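Side-chain contacts in rhodopsin (Todarodes pacificus, PDB 2Z73), which absorbs light through bound retinal and, as the visual pigment of the squid eye, activates G-protein signalling that activates phospholipase C: residues A[53-58]-A[71-76]; A[62-67]-A[322-327]; A[76-81]-A[116-121]. All blocks are in the same frame, centred on the assembly; numbering follows the deposited sequence.

Interaction 1. Residues A[53-58]-A[71-76]; sequences GIVIYL and MFIINL. With BOG (octyl beta-D-glucopyranoside), chain C.
Ile56 and Ile74 meet across this contact, and the shared polar atom beside them is the hydroxyl of Thr60, one turn on from Ile56. Thr60 OG1 lies within hydrogen-bonding range of both Ile56 O and Tyr57 O, and its single proton is shared or alternates between these two carbonyls of helix 31-61. No hydrogen bond joins 53-58 to 71-76. The two helices pack through branched aliphatic side chains. Their backbones come nearest at Ile56 and Ile74, with the CA atoms 5.3 Å apart. Ile56 lays CG1 4.2 Å from Ile74 O, and its CG2 methyl faces Ile74 CG2 at 4.4 Å, a looser touch. The closer contact is Val55 CG2 to Ile73 CG2, 3.7 Å, the side chains meeting at a slant. Val55 turns CG2 anti to its own backbone N although chi1, 32°, is well off a staggered value. Ile73 sends CG2 toward Val55 and its longer branch the other way, where CD1 reaches C7' of the octyl glucoside tail at 3.6 Å. This is the pairing of transmembrane helices 1 and 2 of the rhodopsin fold. Helix 311-318 closes one flank, with Pro312 against Val55 and Tyr315 against Ile73. A palmitic acid touches Ile56, while helices 104-138 and 149-167 pack on Phe72.

Interaction 2. Residues A[62-67]-A[322-327]; sequences TKSLQT and FREAIS. With BOG (octyl beta-D-glucopyranoside), chain C.
Thr62 and Ala325 meet in an unusual way: the hydroxyl of one rests on the methyl of the other, and no hydrogen bond crosses between the segments. Thr62 OG1 is 3.9 Å from Ala325 CB. This hydroxyl is already bonded to Leu58 O, one turn back in the helix that ends here. Thr62 chi1, -61°, sets OG1 beside the backbone N and anti to the carbonyl carbon, which suits that bond back into the helix. Thr62 leads into a type I beta turn from Lys63 to Gln66, closed by Gln66 N to Lys63 O at 3.3 Å. The turn brings Leu65 toward helix 320-329. Leu65 CD2 lies 4.2 Å from Phe322 N, and that amide is hydrogen-bonded to His319 ND1. The Phe322 ring has Ile326 CG1 over the centre of one face, 4.1 Å above the plane, and it also meets the ring of Phe59. At the outer margin Glu324 stretches out its side chain, with chi1 -152° and chi2 -167°, and points its carboxylate at Ser64. Glu324 OE2 and Ser64 OG remain 4.3 Å apart. Thr67, just past the turn, touches the detergent instead: its CG2 is 3.3 Å from O6 of octyl glucoside. Segment 322-327 belongs to the short cytoplasmic helix 8 of class A receptors, and 62-67 to the first cytoplasmic loop. Arg323 is held on another side of that helix by a salt bridge to Glu343. Between the two segments themselves the contact is mainly van der Waals, with a weak Lys321 NZ bond to Ser64 O beside it; the Thr62 hydroxyl and the Phe322 amide find their partners outside the contact.

Interaction 3. Residues A[76-81]-A[116-121]; sequences LAFSDF and GIFGFM. With RET (retinal), chain D; PLM (palmitic acid), chain E.
Ser79 is wedged against Phe118 and Met121 where transmembrane helices 2 and 3 of the seven-helix rhodopsin bundle run nearly antiparallel. The axes of the short segments approach to 9.0 Å, their directions at 150°. The tight part lies around Ser79. Its CB is 3.5 Å from Met121 CE, brought there by a bend in the thioether chain at chi3, 105°. The same methyl lies in the plane of the Phe118 ring, at its edge. Ser79 OG also sits near that plane, 3.4 Å from Phe118 CD2. It is close to Phe118 O too, but the angle is poor for a hydrogen bond; OG is bonded to Ser122 OG instead. The looser side is at Phe78, which is partly exposed. Its CE2 is 4.2 Å from Phe118 CE2. Phe78 CE1 lies 3.6 Å from atom CB of the palmitic acid, and a face of Phe81 receives the same lipid. On the far side of helix 104-138, Gly116, Gly119 and Phe120 line the retinal pocket, with Phe120 CE2 3.5 Å from retinal C7. Polar links between the helices run from Ser122 OG to Asp80 OD2 and Ser79 OG, and through a water. Ser122 OG bonds Phe118 O within its own helix. The water donates to two oxygens, at 3.1 Å from Asp80 OD2 and 3.0 Å from Phe118 O.

In the fold
Interactions 1 and 3 share Leu76 and both use helix 70-87; their centres lie 12 Å apart. They touch where Ala77 CB comes within 3.5 Å of Val55 CG1. Helix 70-87 meets helix 31-61 in interaction 1 and helix 104-138 in interaction 3. Interaction 2 sits 11 Å from interaction 1, between centres, toward the cytoplasm. Leu58 joins them: its CD2 is 3.6 Å from Ile326 CG1. Octyl glucoside touches both. Interactions 2 and 3 do not meet; their centres are 22 Å apart and their nearest atoms about 9 Å. Of the three, interaction 3 holds three residues of the retinal pocket. The series therefore runs from the chromophore level to the cytoplasmic end of the bundle.

Interaction 1. Residues A[53-58]-A[71-76]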
loop_
_atom_site.group_PDB
_atom_site.type_symbol
_atom_site.label_atom_id
_atom_site.label_comp_id
_atom_site.label_asym_id
_atom_site.label_seq_id
_atom_site.Cartn_x
_atom_site.Cartn_y
_atom_site.Cartn_z
ATOM N N GLY A 53 2.349 9.539 -8.939
ATOM C CA GLY A 53 2.903 9.798 -10.258
ATOM C C GLY A 53 4.349 10.245 -10.097
ATOM O O GLY A 53 5.241 9.795 -10.808
ATOM N N ILE A 54 4.572 11.132 -9.135
ATOM C CA ILE A 54 5.900 11.643 -8.876
ATOM C C ILE A 54 6.894 10.539 -8.542
ATOM O O ILE A 54 8.014 10.541 -9.045
ATOM C CB ILE A 54 5.891 12.648 -7.724
ATOM C CG1 ILE A 54 4.972 13.816 -8.074
ATOM C CG2 ILE A 54 7.300 13.126 -7.448
ATOM C CD1 ILE A 54 4.981 14.927 -7.052
ATOM N N VAL A 55 6.500 9.600 -7.688
ATOM C CA VAL A 55 7.410 8.529 -7.336
ATOM C C VAL A 55 7.703 7.704 -8.579
ATOM O O VAL A 55 8.866 7.426 -8.881
ATOM C CB VAL A 55 6.860 7.633 -6.157
ATOM C CG1 VAL A 55 5.358 7.563 -6.205
ATOM C CG2 VAL A 55 7.465 6.233 -6.221
ATOM N N ILE A 56 6.670 7.346 -9.326
ATOM C CA ILE A 56 6.889 6.583 -10.548
ATOM C C ILE A 56 7.789 7.348 -11.527
ATOM O O ILE A 56 8.709 6.774 -12.112
ATOM C CB ILE A 56 5.576 6.265 -11.273
ATOM C CG1 ILE A 56 4.694 5.363 -10.403
ATOM C CG2 ILE A 56 5.885 5.602 -12.619
ATOM C CD1 ILE A 56 3.375 4.995 -11.062
ATOM N N TYR A 57 7.516 8.638 -11.705
ATOM C CA TYR A 57 8.303 9.468 -12.614
ATOM C C TYR A 57 9.745 9.527 -12.144
ATOM O O TYR A 57 10.649 9.113 -12.865
ATOM C CB TYR A 57 7.713 10.885 -12.694
ATOM C CG TYR A 57 8.491 11.853 -13.570
ATOM C CD1 TYR A 57 9.212 12.905 -13.006
ATOM C CD2 TYR A 57 8.508 11.714 -14.958
ATOM C CE1 TYR A 57 9.924 13.789 -13.795
ATOM C CE2 TYR A 57 9.223 12.591 -15.755
ATOM C CZ TYR A 57 9.928 13.626 -15.168
ATOM O OH TYR A 57 10.645 14.508 -15.949
ATOM N N LEU A 58 9.952 10.027 -10.927
ATOM C CA LEU A 58 11.292 10.142 -10.357
ATOM C C LEU A 58 12.062 8.816 -10.260
ATOM O O LEU A 58 13.235 8.755 -10.629
ATOM C CB LEU A 58 11.216 10.799 -8.974
ATOM C CG LEU A 58 11.620 12.276 -8.881
ATOM C CD1 LEU A 58 11.243 13.023 -10.148
ATOM C CD2 LEU A 58 10.962 12.910 -7.666
ATOM N N MET A 71 12.074 -1.355 -8.056
ATOM C CA MET A 71 11.002 -1.716 -8.969
ATOM C C MET A 71 9.754 -1.951 -8.107
ATOM O O MET A 71 8.647 -1.556 -8.482
ATOM C CB MET A 71 11.372 -2.986 -9.747
ATOM C CG MET A 71 12.402 -2.772 -10.864
ATOM S SD MET A 71 13.024 -4.313 -11.627
ATOM C CE MET A 71 11.430 -5.049 -12.193
ATOM N N PHE A 72 9.950 -2.580 -6.944
ATOM C CA PHE A 72 8.848 -2.849 -6.026
ATOM C C PHE A 72 8.189 -1.525 -5.665
ATOM O O PHE A 72 6.965 -1.426 -5.641
ATOM C CB PHE A 72 9.325 -3.529 -4.736
ATOM C CG PHE A 72 9.957 -4.882 -4.940
ATOM C CD1 PHE A 72 9.430 -5.792 -5.847
ATOM C CD2 PHE A 72 11.088 -5.247 -4.213
ATOM C CE1 PHE A 72 10.026 -7.050 -6.028
ATOM C CE2 PHE A 72 11.686 -6.495 -4.388
ATOM C CZ PHE A 72 11.158 -7.395 -5.294
ATOM N N ILE A 73 9.009 -0.515 -5.377
ATOM C CA ILE A 73 8.501 0.809 -5.020
ATOM C C ILE A 73 7.642 1.363 -6.153
ATOM O O ILE A 73 6.569 1.923 -5.927
ATOM C CB ILE A 73 9.653 1.817 -4.739
ATOM C CG1 ILE A 73 10.240 1.577 -3.346
ATOM C CG2 ILE A 73 9.138 3.253 -4.825
ATOM C CD1 ILE A 73 11.412 2.496 -3.002
ATOM N N ILE A 74 8.125 1.197 -7.377
ATOM C CA ILE A 74 7.394 1.676 -8.527
ATOM C C ILE A 74 6.079 0.917 -8.630
ATOM O O ILE A 74 5.012 1.516 -8.783
ATOM C CB ILE A 74 8.243 1.517 -9.822
ATOM C CG1 ILE A 74 9.414 2.511 -9.780
ATOM C CG2 ILE A 74 7.391 1.772 -11.068
ATOM C CD1 ILE A 74 10.439 2.327 -10.869
ATOM N N ASN A 75 6.161 -0.406 -8.532
ATOM C CA ASN A 75 4.979 -1.255 -8.614
ATOM C C ASN A 75 3.939 -0.818 -7.577
ATOM O O ASN A 75 2.738 -0.772 -7.869
ATOM C CB ASN A 75 5.363 -2.723 -8.392
ATOM C CG ASN A 75 4.177 -3.657 -8.539
ATOM O OD1 ASN A 75 3.649 -3.839 -9.637
ATOM N ND2 ASN A 75 3.744 -4.244 -7.434
ATOM N N LEU A 76 4.414 -0.501 -6.373
ATOM C CA LEU A 76 3.548 -0.055 -5.284
ATOM C C LEU A 76 2.871 1.267 -5.672
ATOM O O LEU A 76 1.673 1.455 -5.456
ATOM C CB LEU A 76 4.379 0.166 -4.021
ATOM C CG LEU A 76 3.792 -0.165 -2.652
ATOM C CD1 LEU A 76 4.618 0.536 -1.585
ATOM C CD2 LEU A 76 2.337 0.275 -2.554
HETATM C C1 BOG C . 19.639 0.464 -2.466
HETATM O O1 BOG C . 18.634 -0.063 -1.712
HETATM C C2 BOG C . 20.119 1.568 -1.560
HETATM O O2 BOG C . 19.078 2.578 -1.268
HETATM C C3 BOG C . 21.212 2.125 -2.353
HETATM O O3 BOG C . 21.672 3.129 -1.524
HETATM C C4 BOG C . 22.290 1.004 -2.651
HETATM O O4 BOG C . 23.339 1.527 -3.404
HETATM C C5 BOG C . 21.768 -0.056 -3.525
HETATM O O5 BOG C . 20.700 -0.577 -2.742
HETATM C C6 BOG C . 22.841 -1.189 -3.814
HETATM O O6 BOG C . 22.229 -2.241 -4.736
HETATM C "C1'" BOG C . 17.681 -0.303 -2.709
HETATM C "C2'" BOG C . 16.762 -1.170 -2.005
HETATM C "C3'" BOG C . 15.474 -0.435 -2.152
HETATM C "C4'" BOG C . 14.877 -0.697 -0.889
HETATM C "C5'" BOG C . 13.461 -0.299 -1.078
HETATM C "C6'" BOG C . 13.099 0.070 0.254
HETATM C "C7'" BOG C . 11.715 0.536 0.057
HETATM C "C8'" BOG C . 11.577 1.464 1.133
#

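Interaction 2. Residues A[62-67]-A[322-327]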
loop_
_atom_site.group_PDB
_atom_site.type_symbol
_atom_site.label_atom_id
_atom_site.label_comp_id
_atom_site.label_asym_id
_atom_site.label_seq_id
_atom_site.Cartn_x
_atom_site.Cartn_y
_atom_site.Cartn_z
ATOM N N THR A 62 15.486 8.575 -12.462
ATOM C CA THR A 62 16.686 9.002 -11.764
ATOM C C THR A 62 17.696 7.865 -11.753
ATOM O O THR A 62 17.323 6.707 -11.555
ATOM C CB THR A 62 16.382 9.421 -10.327
ATOM O OG1 THR A 62 15.473 10.531 -10.336
ATOM C CG2 THR A 62 17.650 9.822 -9.619
ATOM N N LYS A 63 18.970 8.194 -11.970
ATOM C CA LYS A 63 20.036 7.196 -12.013
ATOM C C LYS A 63 20.366 6.604 -10.650
ATOM O O LYS A 63 20.649 5.409 -10.535
ATOM C CB LYS A 63 21.306 7.801 -12.623
ATOM C CG LYS A 63 22.445 6.791 -12.795
ATOM C CD LYS A 63 23.695 7.399 -13.426
ATOM C CE LYS A 63 24.357 8.415 -12.511
ATOM N NZ LYS A 63 25.618 8.958 -13.102
ATOM N N SER A 64 20.338 7.434 -9.616
ATOM C CA SER A 64 20.647 6.969 -8.274
ATOM C C SER A 64 19.581 6.031 -7.728
ATOM O O SER A 64 19.819 5.317 -6.753
ATOM C CB SER A 64 20.824 8.161 -7.334
ATOM O OG SER A 64 19.696 9.012 -7.362
ATOM N N LEU A 65 18.410 6.023 -8.360
ATOM C CA LEU A 65 17.314 5.164 -7.923
ATOM C C LEU A 65 17.065 4.003 -8.897
ATOM O O LEU A 65 15.960 3.472 -8.956
ATOM C CB LEU A 65 16.034 5.992 -7.800
ATOM C CG LEU A 65 16.085 7.372 -7.134
ATOM C CD1 LEU A 65 14.677 7.968 -7.078
ATOM C CD2 LEU A 65 16.663 7.250 -5.734
ATOM N N GLN A 66 18.092 3.591 -9.634
ATOM C CA GLN A 66 17.952 2.523 -10.627
ATOM C C GLN A 66 18.159 1.062 -10.195
ATOM O O GLN A 66 18.273 0.175 -11.053
ATOM C CB GLN A 66 18.879 2.812 -11.809
ATOM C CG GLN A 66 18.169 2.922 -13.139
ATOM C CD GLN A 66 17.221 4.095 -13.181
ATOM O OE1 GLN A 66 16.302 4.187 -12.376
ATOM N NE2 GLN A 66 17.443 5.009 -14.125
ATOM N N THR A 67 18.210 0.796 -8.894
ATOM C CA THR A 67 18.401 -0.576 -8.426
ATOM C C THR A 67 17.135 -1.419 -8.595
ATOM O O THR A 67 16.027 -0.890 -8.573
ATOM C CB THR A 67 18.835 -0.602 -6.945
ATOM O OG1 THR A 67 18.173 0.455 -6.237
ATOM C CG2 THR A 67 20.341 -0.428 -6.823
ATOM N N PHE A 322 15.452 9.943 -2.689
ATOM C CA PHE A 322 14.195 10.420 -3.255
ATOM C C PHE A 322 14.012 11.901 -2.975
ATOM O O PHE A 322 13.595 12.663 -3.849
ATOM C CB PHE A 322 13.022 9.642 -2.669
ATOM C CG PHE A 322 11.686 10.064 -3.204
ATOM C CD1 PHE A 322 11.408 9.981 -4.562
ATOM C CD2 PHE A 322 10.701 10.534 -2.348
ATOM C CE1 PHE A 322 10.166 10.356 -5.056
ATOM C CE2 PHE A 322 9.456 10.910 -2.832
ATOM C CZ PHE A 322 9.187 10.821 -4.189
ATOM N N ARG A 323 14.321 12.313 -1.753
ATOM C CA ARG A 323 14.193 13.714 -1.386
ATOM C C ARG A 323 15.165 14.552 -2.199
ATOM O O ARG A 323 14.900 15.717 -2.509
ATOM C CB ARG A 323 14.476 13.900 0.111
ATOM C CG ARG A 323 13.302 13.555 1.012
ATOM C CD ARG A 323 13.724 13.494 2.465
ATOM N NE ARG A 323 14.383 14.714 2.930
ATOM C CZ ARG A 323 13.764 15.861 3.202
ATOM N NH1 ARG A 323 12.447 15.968 3.062
ATOM N NH2 ARG A 323 14.465 16.902 3.626
ATOM N N GLU A 324 16.293 13.950 -2.546
ATOM C CA GLU A 324 17.311 14.638 -3.332
ATOM C C GLU A 324 16.653 14.974 -4.668
ATOM O O GLU A 324 16.488 16.137 -5.033
ATOM C CB GLU A 324 18.502 13.697 -3.541
ATOM C CG GLU A 324 19.851 14.359 -3.730
ATOM C CD GLU A 324 20.897 13.375 -4.229
ATOM O OE1 GLU A 324 22.101 13.706 -4.197
ATOM O OE2 GLU A 324 20.504 12.266 -4.663
ATOM N N ALA A 325 16.255 13.928 -5.379
ATOM C CA ALA A 325 15.605 14.062 -6.674
ATOM C C ALA A 325 14.496 15.111 -6.679
ATOM O O ALA A 325 14.402 15.918 -7.599
ATOM C CB ALA A 325 15.046 12.697 -7.109
ATOM N N ILE A 326 13.646 15.104 -5.665
ATOM C CA ILE A 326 12.566 16.080 -5.628
ATOM C C ILE A 326 13.140 17.490 -5.646
ATOM O O ILE A 326 12.734 18.324 -6.451
ATOM C CB ILE A 326 11.661 15.895 -4.370
ATOM C CG1 ILE A 326 10.963 14.537 -4.428
ATOM C CG2 ILE A 326 10.593 16.988 -4.317
ATOM C CD1 ILE A 326 9.959 14.326 -3.323
ATOM N N SER A 327 14.100 17.744 -4.765
ATOM C CA SER A 327 14.721 19.066 -4.674
ATOM C C SER A 327 15.279 19.513 -6.020
ATOM O O SER A 327 15.336 20.708 -6.316
ATOM C CB SER A 327 15.844 19.047 -3.635
ATOM O OG SER A 327 16.934 18.257 -4.071
HETATM C C1 BOG C . 19.639 0.464 -2.466
HETATM O O1 BOG C . 18.634 -0.063 -1.712
HETATM C C2 BOG C . 20.119 1.568 -1.560
HETATM O O2 BOG C . 19.078 2.578 -1.268
HETATM C C3 BOG C . 21.212 2.125 -2.353
HETATM O O3 BOG C . 21.672 3.129 -1.524
HETATM C C4 BOG C . 22.290 1.004 -2.651
HETATM O O4 BOG C . 23.339 1.527 -3.404
HETATM C C5 BOG C . 21.768 -0.056 -3.525
HETATM O O5 BOG C . 20.700 -0.577 -2.742
HETATM C C6 BOG C . 22.841 -1.189 -3.814
HETATM O O6 BOG C . 22.229 -2.241 -4.736
HETATM C "C1'" BOG C . 17.681 -0.303 -2.709
HETATM C "C2'" BOG C . 16.762 -1.170 -2.005
HETATM C "C3'" BOG C . 15.474 -0.435 -2.152
HETATM C "C4'" BOG C . 14.877 -0.697 -0.889
HETATM C "C5'" BOG C . 13.461 -0.299 -1.078
HETATM C "C6'" BOG C . 13.099 0.070 0.254
HETATM C "C7'" BOG C . 11.715 0.536 0.057
HETATM C "C8'" BOG C . 11.577 1.464 1.133
#

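Interaction 3. Residues A[76-81]-A[116-121]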
loop_
_atom_site.group_PDB
_atom_site.type_symbol
_atom_site.label_atom_id
_atom_site.label_comp_id
_atom_site.label_asym_id
_atom_site.label_seq_id
_atom_site.Cartn_x
_atom_site.Cartn_y
_atom_site.Cartn_z
ATOM N N LEU A 76 4.414 -0.501 -6.373
ATOM C CA LEU A 76 3.548 -0.055 -5.284
ATOM C C LEU A 76 2.871 1.267 -5.672
ATOM O O LEU A 76 1.673 1.455 -5.456
ATOM C CB LEU A 76 4.379 0.166 -4.021
ATOM C CG LEU A 76 3.792 -0.165 -2.652
ATOM C CD1 LEU A 76 4.618 0.536 -1.585
ATOM C CD2 LEU A 76 2.337 0.275 -2.554
ATOM N N ALA A 77 3.649 2.183 -6.242
ATOM C CA ALA A 77 3.122 3.476 -6.647
ATOM C C ALA A 77 2.097 3.341 -7.768
ATOM O O ALA A 77 1.125 4.093 -7.807
ATOM C CB ALA A 77 4.251 4.389 -7.077
ATOM N N PHE A 78 2.312 2.401 -8.685
ATOM C CA PHE A 78 1.369 2.206 -9.788
ATOM C C PHE A 78 0.069 1.710 -9.163
ATOM O O PHE A 78 -1.029 2.136 -9.534
ATOM C CB PHE A 78 1.882 1.150 -10.773
ATOM C CG PHE A 78 0.954 0.900 -11.930
ATOM C CD1 PHE A 78 1.190 1.478 -13.167
ATOM C CD2 PHE A 78 -0.190 0.124 -11.766
ATOM C CE1 PHE A 78 0.303 1.295 -14.221
ATOM C CE2 PHE A 78 -1.085 -0.063 -12.821
ATOM C CZ PHE A 78 -0.838 0.523 -14.045
ATOM N N SER A 79 0.222 0.801 -8.210
ATOM C CA SER A 79 -0.886 0.229 -7.492
ATOM C C SER A 79 -1.690 1.327 -6.813
ATOM O O SER A 79 -2.901 1.447 -7.008
ATOM C CB SER A 79 -0.361 -0.746 -6.435
ATOM O OG SER A 79 -1.407 -1.365 -5.718
ATOM N N ASP A 80 -1.015 2.138 -6.014
ATOM C CA ASP A 80 -1.674 3.219 -5.295
ATOM C C ASP A 80 -2.205 4.285 -6.239
ATOM O O ASP A 80 -3.237 4.923 -5.970
ATOM C CB ASP A 80 -0.710 3.813 -4.278
ATOM C CG ASP A 80 -0.332 2.819 -3.207
ATOM O OD1 ASP A 80 0.646 3.066 -2.463
ATOM O OD2 ASP A 80 -1.019 1.788 -3.108
ATOM N N PHE A 81 -1.516 4.479 -7.355
ATOM C CA PHE A 81 -1.971 5.456 -8.326
ATOM C C PHE A 81 -3.360 5.059 -8.840
ATOM O O PHE A 81 -4.305 5.837 -8.750
ATOM C CB PHE A 81 -1.019 5.529 -9.523
ATOM C CG PHE A 81 -1.489 6.480 -10.589
ATOM C CD1 PHE A 81 -1.244 7.839 -10.479
ATOM C CD2 PHE A 81 -2.244 6.022 -11.665
ATOM C CE1 PHE A 81 -1.745 8.723 -11.417
ATOM C CE2 PHE A 81 -2.751 6.901 -12.613
ATOM C CZ PHE A 81 -2.503 8.254 -12.490
ATOM N N GLY A 116 -10.027 -3.887 -4.807
ATOM C CA GLY A 116 -9.482 -5.048 -4.138
ATOM C C GLY A 116 -8.171 -5.526 -4.709
ATOM O O GLY A 116 -7.234 -5.846 -3.971
ATOM N N ILE A 117 -8.109 -5.568 -6.035
ATOM C CA ILE A 117 -6.931 -6.030 -6.750
ATOM C C ILE A 117 -5.687 -5.245 -6.384
ATOM O O ILE A 117 -4.620 -5.824 -6.245
ATOM C CB ILE A 117 -7.167 -5.963 -8.282
ATOM C CG1 ILE A 117 -6.059 -6.707 -9.026
ATOM C CG2 ILE A 117 -7.198 -4.533 -8.740
ATOM C CD1 ILE A 117 -6.299 -6.805 -10.524
ATOM N N PHE A 118 -5.816 -3.932 -6.215
ATOM C CA PHE A 118 -4.650 -3.119 -5.863
ATOM C C PHE A 118 -4.434 -2.967 -4.373
ATOM O O PHE A 118 -3.375 -2.534 -3.935
ATOM C CB PHE A 118 -4.718 -1.751 -6.545
ATOM C CG PHE A 118 -4.498 -1.827 -8.019
ATOM C CD1 PHE A 118 -5.565 -1.716 -8.908
ATOM C CD2 PHE A 118 -3.235 -2.110 -8.515
ATOM C CE1 PHE A 118 -5.376 -1.892 -10.271
ATOM C CE2 PHE A 118 -3.028 -2.292 -9.880
ATOM C CZ PHE A 118 -4.108 -2.183 -10.764
ATOM N N GLY A 119 -5.449 -3.319 -3.596
ATOM C CA GLY A 119 -5.318 -3.268 -2.154
ATOM C C GLY A 119 -4.503 -4.501 -1.805
ATOM O O GLY A 119 -3.610 -4.458 -0.958
ATOM N N PHE A 120 -4.802 -5.609 -2.481
ATOM C CA PHE A 120 -4.068 -6.847 -2.243
ATOM C C PHE A 120 -2.651 -6.695 -2.780
ATOM O O PHE A 120 -1.711 -7.278 -2.254
ATOM C CB PHE A 120 -4.745 -8.039 -2.946
ATOM C CG PHE A 120 -6.073 -8.437 -2.359
ATOM C CD1 PHE A 120 -7.088 -8.904 -3.186
ATOM C CD2 PHE A 120 -6.303 -8.363 -0.987
ATOM C CE1 PHE A 120 -8.332 -9.295 -2.664
ATOM C CE2 PHE A 120 -7.537 -8.749 -0.445
ATOM C CZ PHE A 120 -8.560 -9.219 -1.294
ATOM N N MET A 121 -2.511 -5.896 -3.833
ATOM C CA MET A 121 -1.216 -5.675 -4.469
ATOM C C MET A 121 -0.290 -4.798 -3.648
ATOM O O MET A 121 0.910 -5.047 -3.603
ATOM C CB MET A 121 -1.389 -5.067 -5.856
ATOM C CG MET A 121 -0.146 -5.193 -6.724
ATOM S SD MET A 121 -0.472 -4.967 -8.504
ATOM C CE MET A 121 0.176 -3.357 -8.764
HETATM C C1 RET D . -9.694 -6.949 3.400
HETATM C C2 RET D . -8.769 -6.803 4.642
HETATM C C3 RET D . -7.806 -5.629 4.610
HETATM C C4 RET D . -6.990 -5.565 3.307
HETATM C C5 RET D . -7.854 -5.726 2.056
HETATM C C6 RET D . -9.079 -6.344 2.073
HETATM C C7 RET D . -9.938 -6.486 0.824
HETATM C C8 RET D . -10.610 -5.427 0.192
HETATM C C9 RET D . -11.409 -5.364 -1.040
HETATM C C10 RET D . -11.861 -4.132 -1.307
HETATM C C11 RET D . -12.616 -3.613 -2.427
HETATM C C12 RET D . -13.045 -2.331 -2.631
HETATM C C13 RET D . -13.043 -1.060 -1.806
HETATM C C14 RET D . -13.484 0.112 -2.357
HETATM C C15 RET D . -13.531 1.381 -1.620
HETATM C C16 RET D . -10.039 -8.426 3.206
HETATM C C17 RET D . -11.037 -6.251 3.795
HETATM C C18 RET D . -7.158 -5.113 0.869
HETATM C C19 RET D . -11.621 -6.600 -1.891
HETATM C C20 RET D . -12.533 -1.173 -0.353
HETATM C C1 PLM E . 8.856 5.952 -19.712
HETATM O O2 PLM E . 8.859 6.967 -20.396
HETATM C C2 PLM E . 8.504 6.059 -18.226
HETATM C C3 PLM E . 7.257 5.257 -17.827
HETATM C C4 PLM E . 6.212 6.169 -17.194
HETATM C C5 PLM E . 5.112 5.379 -16.544
HETATM C C6 PLM E . 4.101 6.323 -15.940
HETATM C C7 PLM E . 2.769 5.627 -15.764
HETATM C C8 PLM E . 1.704 6.557 -15.160
HETATM C C9 PLM E . 0.527 5.776 -14.571
HETATM C CA PLM E . -0.605 5.598 -15.556
HETATM C CB PLM E . -1.404 4.354 -15.225
HETATM C CC PLM E . -2.754 4.362 -15.915
HETATM C CD PLM E . -3.539 3.110 -15.580
HETATM C CE PLM E . -4.961 3.460 -15.212
HETATM C CF PLM E . -5.976 2.850 -16.163
HETATM C CG PLM E . -7.402 3.218 -15.768
HETATM O O HOH W 1 -3.820 0.371 -3.307
#